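Local coordinates for amidohydrolase 3 domain-containing protein (Pyrococcus horikoshii, PDB 3IGH) that is of unknown specificity but probably acts as a metal-dependent hydrolase of carbon-nitrogen bonds other than peptide bonds, at residues 77-82 against 104-109; 83-88 against 111-116; 69-74 against 184-189. All blocks are in the same frame, centred on the assembly; numbering follows the deposited sequence.

Contact 1 (77-82 against 104-109)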
loop_
_atom_site.group_PDB
_atom_site.type_symbol
_atom_site.label_atom_id
_atom_site.label_comp_id
_atom_site.label_asym_id
_atom_site.label_seq_id
_atom_site.Cartn_x
_atom_site.Cartn_y
_atom_site.Cartn_z
ATOM N N LEU A 77 16.722 -3.971 -22.791
ATOM C CA LEU A 77 18.116 -3.687 -22.445
ATOM C C LEU A 77 18.991 -4.948 -22.375
ATOM O O LEU A 77 20.212 -4.870 -22.499
ATOM C CB LEU A 77 18.205 -2.894 -21.135
ATOM C CG LEU A 77 17.686 -1.444 -21.193
ATOM C CD1 LEU A 77 17.357 -0.918 -19.798
ATOM C CD2 LEU A 77 18.661 -0.509 -21.914
ATOM N N GLU A 78 18.348 -6.094 -22.174
ATOM C CA GLU A 78 19.019 -7.393 -22.078
ATOM C C GLU A 78 18.974 -8.197 -23.369
ATOM O O GLU A 78 19.697 -9.188 -23.513
ATOM C CB GLU A 78 18.389 -8.203 -20.941
ATOM C CG GLU A 78 18.599 -7.551 -19.575
ATOM C CD GLU A 78 20.077 -7.373 -19.247
ATOM O OE1 GLU A 78 20.807 -8.387 -19.263
ATOM O OE2 GLU A 78 20.509 -6.228 -18.984
ATOM N N MET A 79 18.121 -7.770 -24.296
ATOM C CA MET A 79 17.904 -8.459 -25.572
ATOM C C MET A 79 19.130 -8.375 -26.482
ATOM O O MET A 79 19.924 -7.438 -26.386
ATOM C CB MET A 79 16.705 -7.853 -26.312
ATOM C CG MET A 79 15.375 -8.515 -26.045
ATOM S SD MET A 79 14.059 -7.759 -27.020
ATOM C CE MET A 79 12.755 -8.954 -26.813
ATOM N N VAL A 80 19.267 -9.363 -27.363
ATOM C CA VAL A 80 20.265 -9.320 -28.427
ATOM C C VAL A 80 19.765 -8.423 -29.564
ATOM O O VAL A 80 18.671 -8.624 -30.108
ATOM C CB VAL A 80 20.607 -10.741 -28.964
ATOM C CG1 VAL A 80 21.702 -10.672 -30.027
ATOM C CG2 VAL A 80 21.062 -11.651 -27.827
ATOM N N ASP A 81 20.580 -7.432 -29.912
ATOM C CA ASP A 81 20.264 -6.487 -30.976
ATOM C C ASP A 81 20.705 -7.072 -32.327
ATOM O O ASP A 81 21.902 -7.212 -32.593
ATOM C CB ASP A 81 20.969 -5.153 -30.690
ATOM C CG ASP A 81 20.511 -4.024 -31.604
ATOM O OD1 ASP A 81 19.759 -4.270 -32.572
ATOM O OD2 ASP A 81 20.908 -2.870 -31.341
ATOM N N LEU A 82 19.727 -7.388 -33.174
ATOM C CA LEU A 82 19.975 -7.990 -34.484
ATOM C C LEU A 82 19.813 -7.003 -35.639
ATOM O O LEU A 82 19.854 -7.398 -36.808
ATOM C CB LEU A 82 19.065 -9.206 -34.706
ATOM C CG LEU A 82 19.067 -10.307 -33.638
ATOM C CD1 LEU A 82 17.917 -11.281 -33.887
ATOM C CD2 LEU A 82 20.405 -11.041 -33.584
ATOM N N PHE A 104 16.468 -13.787 -25.929
ATOM C CA PHE A 104 15.511 -12.948 -26.639
ATOM C C PHE A 104 16.286 -11.995 -27.545
ATOM O O PHE A 104 17.302 -11.430 -27.141
ATOM C CB PHE A 104 14.645 -12.142 -25.659
ATOM C CG PHE A 104 13.635 -12.965 -24.900
ATOM C CD1 PHE A 104 12.473 -13.418 -25.521
ATOM C CD2 PHE A 104 13.832 -13.258 -23.553
ATOM C CE1 PHE A 104 11.528 -14.167 -24.815
ATOM C CE2 PHE A 104 12.894 -14.007 -22.836
ATOM C CZ PHE A 104 11.740 -14.461 -23.472
ATOM N N GLY A 105 15.803 -11.831 -28.770
ATOM C CA GLY A 105 16.424 -10.931 -29.721
ATOM C C GLY A 105 15.391 -10.089 -30.435
ATOM O O GLY A 105 14.197 -10.394 -30.396
ATOM N N PHE A 106 15.851 -9.039 -31.106
ATOM C CA PHE A 106 14.946 -8.137 -31.824
ATOM C C PHE A 106 15.665 -7.474 -32.995
ATOM O O PHE A 106 16.893 -7.365 -33.003
ATOM C CB PHE A 106 14.375 -7.052 -30.880
ATOM C CG PHE A 106 15.338 -5.920 -30.594
ATOM C CD1 PHE A 106 15.286 -4.733 -31.333
ATOM C CD2 PHE A 106 16.299 -6.043 -29.597
ATOM C CE1 PHE A 106 16.187 -3.698 -31.087
ATOM C CE2 PHE A 106 17.189 -5.010 -29.333
ATOM C CZ PHE A 106 17.138 -3.837 -30.085
ATOM N N GLY A 107 14.878 -7.011 -33.963
ATOM C CA GLY A 107 15.379 -6.094 -34.974
ATOM C C GLY A 107 15.904 -6.673 -36.273
ATOM O O GLY A 107 16.383 -5.915 -37.117
ATOM N N TRP A 108 15.819 -7.992 -36.460
ATOM C CA TRP A 108 16.293 -8.590 -37.718
ATOM C C TRP A 108 15.367 -8.246 -38.873
ATOM O O TRP A 108 14.191 -7.952 -38.674
ATOM C CB TRP A 108 16.495 -10.120 -37.613
ATOM C CG TRP A 108 15.238 -10.914 -37.332
ATOM C CD1 TRP A 108 14.822 -11.358 -36.108
ATOM C CD2 TRP A 108 14.248 -11.362 -38.276
ATOM N NE1 TRP A 108 13.636 -12.032 -36.227
ATOM C CE2 TRP A 108 13.264 -12.064 -37.544
ATOM C CE3 TRP A 108 14.097 -11.244 -39.665
ATOM C CZ2 TRP A 108 12.140 -12.637 -38.152
ATOM C CZ3 TRP A 108 12.979 -11.814 -40.266
ATOM C CH2 TRP A 108 12.018 -12.506 -39.513
ATOM N N ASP A 109 15.901 -8.314 -40.092
ATOM C CA ASP A 109 15.140 -7.989 -41.286
ATOM C C ASP A 109 15.643 -8.898 -42.402
ATOM O O ASP A 109 16.850 -8.927 -42.668
ATOM C CB ASP A 109 15.378 -6.508 -41.646
ATOM C CG ASP A 109 14.605 -6.046 -42.886
ATOM O OD1 ASP A 109 13.888 -6.835 -43.545
ATOM O OD2 ASP A 109 14.704 -4.840 -43.197
#
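V80 and D81 pair in parallel with G105 and F106, the touching parts of the two segments running 20° apart. Three backbone bonds hold the ladder. V80 N gives to F104 O at 2.9 Å; F106 N returns one to V80 O; L82 N then reaches F106 O at 2.8 Å. V80 O also takes a CA-H contact from G105 CA, 3.2 Å away, so one carbonyl receives two neighbouring groups of the opposite strand.

The F106 ring lies against M79 and D81. Its chi1 of 78° puts CG between the backbone N and the carbonyl carbon, and the end of the ring comes nearer the other segment. M79 CB sits at its edge, 3.8 Å from F106 CD2, and M79 SD makes an oblique Met-aromatic contact 4.9 Å from the ring centre. Two residues on from M79, the D81 carboxylate is turned only 18° from the ring plane, with OD1 3.6 Å from F106 CZ; its OD2 makes a salt bridge with R83.

Two further apolar contacts flank the ladder. M79 CG packs on F104 CB, while L82 CD1 comes up to the edge of the W108 indole, 3.8 Å from W108 CD1. The indole N-H itself is bonded to I131 O.

Within the six-stranded mixed sheet, 80-81 is an outermost strand and 103-108 the next one in, joined through helix 88-96 as a beta-alpha-beta unit. V80, L82 and W108 touch that helix, and strand 129-133 pairs with the far side of 103-108.

Contact 2 (83-88 against 111-116). With SO4 (sulfate ion), chain I.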
loop_
_atom_site.group_PDB
_atom_site.type_symbol
_atom_site.label_atom_id
_atom_site.label_comp_id
_atom_site.label_asym_id
_atom_site.label_seq_id
_atom_site.Cartn_x
_atom_site.Cartn_y
_atom_site.Cartn_z
ATOM N N ARG A 83 19.625 -5.725 -35.315
ATOM C CA ARG A 83 19.510 -4.692 -36.341
ATOM C C ARG A 83 20.820 -4.593 -37.106
ATOM O O ARG A 83 21.896 -4.600 -36.508
ATOM C CB ARG A 83 19.174 -3.337 -35.719
ATOM C CG ARG A 83 17.768 -3.246 -35.161
ATOM C CD ARG A 83 17.541 -1.904 -34.500
ATOM N NE ARG A 83 18.436 -1.717 -33.362
ATOM C CZ ARG A 83 18.424 -0.652 -32.570
ATOM N NH1 ARG A 83 17.566 0.332 -32.791
ATOM N NH2 ARG A 83 19.268 -0.572 -31.555
ATOM N N GLY A 84 20.722 -4.549 -38.428
ATOM C CA GLY A 84 21.907 -4.455 -39.266
ATOM C C GLY A 84 22.664 -5.750 -39.523
ATOM O O GLY A 84 23.688 -5.723 -40.208
ATOM N N ALA A 85 22.186 -6.874 -38.978
ATOM C CA ALA A 85 22.788 -8.188 -39.255
ATOM C C ALA A 85 22.588 -8.533 -40.730
ATOM O O ALA A 85 21.469 -8.475 -41.247
ATOM C CB ALA A 85 22.194 -9.275 -38.356
ATOM N N LYS A 86 23.687 -8.863 -41.401
ATOM C CA LYS A 86 23.703 -8.971 -42.856
ATOM C C LYS A 86 23.672 -10.403 -43.389
ATOM O O LYS A 86 23.595 -10.605 -44.602
ATOM C CB LYS A 86 24.907 -8.210 -43.430
ATOM C CG LYS A 86 24.824 -6.685 -43.293
ATOM C CD LYS A 86 23.597 -6.107 -44.007
ATOM C CE LYS A 86 23.629 -4.584 -44.028
ATOM N NZ LYS A 86 23.490 -3.988 -42.671
ATOM N N SER A 87 23.730 -11.380 -42.483
ATOM C CA SER A 87 23.666 -12.805 -42.838
ATOM C C SER A 87 23.142 -13.629 -41.672
ATOM O O SER A 87 23.199 -13.182 -40.526
ATOM C CB SER A 87 25.050 -13.326 -43.223
ATOM O OG SER A 87 25.960 -13.180 -42.145
ATOM N N ILE A 88 22.655 -14.838 -41.969
ATOM C CA ILE A 88 22.271 -15.808 -40.936
ATOM C C ILE A 88 23.454 -16.073 -40.005
ATOM O O ILE A 88 23.292 -16.102 -38.781
ATOM C CB ILE A 88 21.722 -17.135 -41.551
ATOM C CG1 ILE A 88 20.452 -16.882 -42.379
ATOM C CG2 ILE A 88 21.458 -18.200 -40.473
ATOM C CD1 ILE A 88 19.326 -16.139 -41.653
ATOM N N ASP A 111 15.377 -8.485 -45.477
ATOM C CA ASP A 111 15.959 -7.631 -46.521
ATOM C C ASP A 111 17.455 -7.381 -46.316
ATOM O O ASP A 111 18.214 -7.257 -47.284
ATOM C CB ASP A 111 15.189 -6.312 -46.621
ATOM C CG ASP A 111 13.811 -6.487 -47.237
ATOM O OD1 ASP A 111 13.529 -7.582 -47.780
ATOM O OD2 ASP A 111 13.012 -5.528 -47.188
ATOM N N GLU A 112 17.876 -7.325 -45.056
ATOM C CA GLU A 112 19.293 -7.193 -44.702
ATOM C C GLU A 112 20.028 -8.532 -44.714
ATOM O O GLU A 112 21.192 -8.613 -45.117
ATOM C CB GLU A 112 19.442 -6.549 -43.321
ATOM C CG GLU A 112 18.913 -5.113 -43.228
ATOM C CD GLU A 112 19.142 -4.491 -41.853
ATOM O OE1 GLU A 112 19.894 -3.500 -41.770
ATOM O OE2 GLU A 112 18.578 -4.995 -40.854
ATOM N N LEU A 113 19.339 -9.572 -44.253
ATOM C CA LEU A 113 19.900 -10.915 -44.124
ATOM C C LEU A 113 20.052 -11.617 -45.477
ATOM O O LEU A 113 20.983 -12.398 -45.677
ATOM C CB LEU A 113 18.995 -11.767 -43.221
ATOM C CG LEU A 113 18.861 -11.393 -41.738
ATOM C CD1 LEU A 113 17.712 -12.166 -41.103
ATOM C CD2 LEU A 113 20.163 -11.637 -41.000
ATOM N N GLY A 114 19.134 -11.329 -46.394
ATOM C CA GLY A 114 19.082 -12.013 -47.684
ATOM C C GLY A 114 18.012 -13.086 -47.755
ATOM O O GLY A 114 17.671 -13.569 -48.842
ATOM N N GLU A 115 17.474 -13.431 -46.584
ATOM C CA GLU A 115 16.600 -14.588 -46.385
ATOM C C GLU A 115 16.001 -14.536 -44.971
ATOM O O GLU A 115 16.513 -13.829 -44.106
ATOM C CB GLU A 115 17.402 -15.887 -46.565
ATOM C CG GLU A 115 18.670 -15.967 -45.712
ATOM C CD GLU A 115 19.457 -17.257 -45.918
ATOM O OE1 GLU A 115 20.701 -17.214 -45.818
ATOM O OE2 GLU A 115 18.840 -18.315 -46.174
ATOM N N TRP A 116 14.929 -15.291 -44.740
ATOM C CA TRP A 116 14.321 -15.388 -43.409
ATOM C C TRP A 116 15.130 -16.315 -42.505
ATOM O O TRP A 116 15.648 -17.335 -42.970
ATOM C CB TRP A 116 12.890 -15.909 -43.518
ATOM C CG TRP A 116 11.897 -14.914 -44.044
ATOM C CD1 TRP A 116 11.850 -14.377 -45.303
ATOM C CD2 TRP A 116 10.784 -14.361 -43.332
ATOM N NE1 TRP A 116 10.783 -13.516 -45.414
ATOM C CE2 TRP A 116 10.110 -13.488 -44.221
ATOM C CE3 TRP A 116 10.289 -14.515 -42.029
ATOM C CZ2 TRP A 116 8.970 -12.767 -43.843
ATOM C CZ3 TRP A 116 9.152 -13.804 -41.656
ATOM C CH2 TRP A 116 8.505 -12.942 -42.561
HETATM S S SO4 I . 9.376 -11.145 -48.127
HETATM O O1 SO4 I . 10.309 -12.243 -48.393
HETATM O O2 SO4 I . 8.520 -10.930 -49.291
HETATM O O3 SO4 I . 8.546 -11.489 -46.974
HETATM O O4 SO4 I . 10.123 -9.920 -47.855
HETATM O O HOH W 1 18.890 -7.959 -40.031
HETATM O O HOH W 2 22.370 -15.267 -44.823
#
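K86 O faces two other carbonyl oxygens, 3.2 Å from E112 O and 3.3 Å from L113 O, an approach of acceptors with no proton between them where the loop crosses the end of helix 110-113. K86 CA makes a CA-H...O contact to E112 O, which may ease this.

The polar grip comes mainly from E112. Its extended chain brings OE2 to G84 N at 3.3 Å, on the syn side but 32° out of the carboxylate plane. In K86, chi4 (-67°) turns NZ toward G84 O, 3.0 Å away, and NZ also makes a long salt bridge to E112 OE1. One water lies within bonding distance of A85 O and E112 OE2, and another takes the N-H of I88 and lies within bonding distance of L113 O and E115 OE1.

L113 CD2 lies 3.4 Å from both A85 O and S87 O. The I88 and E115 side chains cross at about a right angle, I88 CG1 3.5 Å from E115 OE1. W116 turns elsewhere, its NE1 bonded to a sulfate probably from the crystallisation liquor.

The loop leads from strand 80-81 into helix 88-96, where S87 is the N-cap and bonds E90 N; L113 touches L91 of that helix and W108 of strand 103-108.

Contact 3 (69-74 against 184-189). With SO4 (sulfate ion), chain B.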
loop_
_atom_site.group_PDB
_atom_site.type_symbol
_atom_site.label_atom_id
_atom_site.label_comp_id
_atom_site.label_asym_id
_atom_site.label_seq_id
_atom_site.Cartn_x
_atom_site.Cartn_y
_atom_site.Cartn_z
ATOM N N HIS A 69 6.809 1.204 -20.131
ATOM C CA HIS A 69 6.696 -0.190 -19.753
ATOM C C HIS A 69 8.014 -0.600 -19.129
ATOM O O HIS A 69 8.970 -0.922 -19.830
ATOM C CB HIS A 69 6.419 -1.046 -20.984
ATOM C CG HIS A 69 5.221 -0.612 -21.768
ATOM N ND1 HIS A 69 3.952 -1.081 -21.508
ATOM C CD2 HIS A 69 5.102 0.238 -22.814
ATOM C CE1 HIS A 69 3.099 -0.530 -22.355
ATOM N NE2 HIS A 69 3.771 0.279 -23.156
ATOM N N LEU A 70 8.051 -0.579 -17.801
ATOM C CA LEU A 70 9.256 -0.815 -17.025
ATOM C C LEU A 70 9.798 -2.222 -17.266
ATOM O O LEU A 70 10.997 -2.402 -17.457
ATOM C CB LEU A 70 8.930 -0.589 -15.543
ATOM C CG LEU A 70 9.808 0.173 -14.558
ATOM C CD1 LEU A 70 10.439 1.416 -15.151
ATOM C CD2 LEU A 70 8.984 0.556 -13.332
ATOM N N ASP A 71 8.909 -3.213 -17.294
ATOM C CA ASP A 71 9.327 -4.598 -17.521
ATOM C C ASP A 71 9.876 -4.810 -18.944
ATOM O O ASP A 71 10.918 -5.449 -19.126
ATOM C CB ASP A 71 8.192 -5.582 -17.207
ATOM C CG ASP A 71 6.889 -5.270 -17.956
ATOM O OD1 ASP A 71 6.721 -4.176 -18.556
ATOM O OD2 ASP A 71 6.009 -6.143 -17.935
ATOM N N GLU A 72 9.193 -4.242 -19.936
ATOM C CA GLU A 72 9.625 -4.345 -21.324
ATOM C C GLU A 72 10.924 -3.589 -21.569
ATOM O O GLU A 72 11.728 -4.014 -22.385
ATOM C CB GLU A 72 8.541 -3.859 -22.268
ATOM C CG GLU A 72 7.324 -4.775 -22.332
ATOM C CD GLU A 72 6.181 -4.187 -23.158
ATOM O OE1 GLU A 72 6.398 -3.187 -23.879
ATOM O OE2 GLU A 72 5.060 -4.730 -23.082
ATOM N N LEU A 73 11.132 -2.482 -20.858
ATOM C CA LEU A 73 12.379 -1.730 -20.985
ATOM C C LEU A 73 13.551 -2.577 -20.478
ATOM O O LEU A 73 14.593 -2.656 -21.124
ATOM C CB LEU A 73 12.318 -0.389 -20.242
ATOM C CG LEU A 73 13.620 0.428 -20.143
ATOM C CD1 LEU A 73 14.221 0.724 -21.517
ATOM C CD2 LEU A 73 13.395 1.741 -19.348
ATOM N N GLY A 74 13.365 -3.205 -19.325
ATOM C CA GLY A 74 14.348 -4.141 -18.773
ATOM C C GLY A 74 14.688 -5.261 -19.743
ATOM O O GLY A 74 15.861 -5.548 -19.946
ATOM N N GLU A 184 11.002 -13.626 -10.505
ATOM C CA GLU A 184 12.423 -13.288 -10.385
ATOM C C GLU A 184 12.958 -12.613 -11.656
ATOM O O GLU A 184 13.781 -11.696 -11.571
ATOM C CB GLU A 184 13.269 -14.525 -10.037
ATOM C CG GLU A 184 12.734 -15.369 -8.880
ATOM C CD GLU A 184 11.827 -16.499 -9.346
ATOM O OE1 GLU A 184 10.588 -16.329 -9.291
ATOM O OE2 GLU A 184 12.354 -17.553 -9.778
ATOM N N ASP A 185 12.491 -13.062 -12.826
ATOM C CA ASP A 185 12.847 -12.425 -14.104
ATOM C C ASP A 185 12.347 -10.980 -14.160
ATOM O O ASP A 185 13.086 -10.078 -14.563
ATOM C CB ASP A 185 12.258 -13.178 -15.290
ATOM C CG ASP A 185 12.899 -14.535 -15.496
ATOM O OD1 ASP A 185 14.078 -14.719 -15.130
ATOM O OD2 ASP A 185 12.209 -15.416 -16.024
ATOM N N TYR A 186 11.095 -10.782 -13.756
ATOM C CA TYR A 186 10.494 -9.446 -13.699
ATOM C C TYR A 186 11.221 -8.532 -12.721
ATOM O O TYR A 186 11.430 -7.358 -13.029
ATOM C CB TYR A 186 9.010 -9.517 -13.353
ATOM C CG TYR A 186 8.091 -9.822 -14.517
ATOM C CD1 TYR A 186 7.755 -11.139 -14.840
ATOM C CD2 TYR A 186 7.542 -8.794 -15.283
ATOM C CE1 TYR A 186 6.893 -11.424 -15.901
ATOM C CE2 TYR A 186 6.689 -9.065 -16.350
ATOM C CZ TYR A 186 6.374 -10.380 -16.648
ATOM O OH TYR A 186 5.524 -10.653 -17.678
ATOM N N VAL A 187 11.622 -9.062 -11.563
ATOM C CA VAL A 187 12.412 -8.282 -10.594
ATOM C C VAL A 187 13.713 -7.805 -11.265
ATOM O O VAL A 187 14.061 -6.632 -11.187
ATOM C CB VAL A 187 12.697 -9.070 -9.264
ATOM C CG1 VAL A 187 13.703 -8.348 -8.376
ATOM C CG2 VAL A 187 11.406 -9.308 -8.483
ATOM N N TYR A 188 14.393 -8.725 -11.947
ATOM C CA TYR A 188 15.630 -8.428 -12.667
ATOM C C TYR A 188 15.416 -7.360 -13.756
ATOM O O TYR A 188 16.187 -6.404 -13.842
ATOM C CB TYR A 188 16.204 -9.723 -13.254
ATOM C CG TYR A 188 17.418 -9.537 -14.141
ATOM C CD1 TYR A 188 18.696 -9.462 -13.597
ATOM C CD2 TYR A 188 17.285 -9.461 -15.527
ATOM C CE1 TYR A 188 19.814 -9.294 -14.410
ATOM C CE2 TYR A 188 18.391 -9.292 -16.347
ATOM C CZ TYR A 188 19.650 -9.210 -15.784
ATOM O OH TYR A 188 20.744 -9.051 -16.599
ATOM N N TYR A 189 14.364 -7.525 -14.565
ATOM C CA TYR A 189 14.063 -6.569 -15.636
ATOM C C TYR A 189 13.720 -5.181 -15.106
ATOM O O TYR A 189 14.193 -4.175 -15.640
ATOM C CB TYR A 189 12.933 -7.077 -16.528
ATOM C CG TYR A 189 13.297 -8.269 -17.387
ATOM C CD1 TYR A 189 14.555 -8.376 -17.980
ATOM C CD2 TYR A 189 12.369 -9.280 -17.627
ATOM C CE1 TYR A 189 14.882 -9.470 -18.785
ATOM C CE2 TYR A 189 12.688 -10.375 -18.421
ATOM C CZ TYR A 189 13.944 -10.463 -18.991
ATOM O OH TYR A 189 14.257 -11.547 -19.774
HETATM S S SO4 B . 0.473 1.629 -25.433
HETATM O O1 SO4 B . 1.160 1.269 -24.209
HETATM O O2 SO4 B . 1.400 2.331 -26.307
HETATM O O3 SO4 B . 0.040 0.415 -26.111
HETATM O O4 SO4 B . -0.657 2.509 -25.114
HETATM O O HOH W 3 6.552 -8.233 -19.967
#
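D71 and G74 are the main points at which helix 70-78 meets Y186 and Y189 of helix 183-199. At the start of the segment, H69 is the N-cap, and its NE2 makes a weak bond to a sulfate that H67, K262, H314 and H339 also hold, consistent with the metal-binding pocket of amidohydrolases. L70 turns to A193 and L197 farther along the second helix.

D71 lies side by side with Y186, both pointing the same way. Its CG sits between N and the carbonyl carbon (chi1 54°), and OD2 meets the ring at its edge, in plane, 3.4 Å from Y186 CE2. OD1 is gripped from above the carboxylate plane by E72 N at 2.8 Å. A water 3.0 Å from D71 OD2 makes a weak link to Y186 OH, whose stronger partner is N177 O. D71 O faces Y189 CB at 3.7 Å.

The axes of 70-74 and 184-189 approach to 8.6 Å and cross at 82°. In this TIM-barrel-clan family, the first helix leaves directly after strand 58-68, and strand 202-210, reached from the second, pairs with that same strand.

At G74 the backbones meet: its CA gives a CA-H contact to Y189 O at 3.1 Å, while Y189 CD1 lies 3.6 Å from G74 C.

How the contacts relate
Along the chain, the opening segments come in the order 69-74, 77-82 and 83-88; 104-109 and 111-116 follow, so contacts 1 and 2 interleave, and 184-189 comes last, enclosing both. Contacts 1 and 2 lie 13 Å apart between centres and touch directly, W108 packing on W116 and L113, and F106 on R83. Contacts 1 and 3, with centres about 16 Å apart, share helix 70-78, with a probable hydrogen bond between E78 OE1 and Y188 OH. Contacts 2 and 3 do not touch, their nearest atoms being about 11 Å apart. Helix 70-78 thus carries the chain from the sulfate-holding histidines out to the six-stranded sheet, and helix 183-199 leads it back towards strand 202-210.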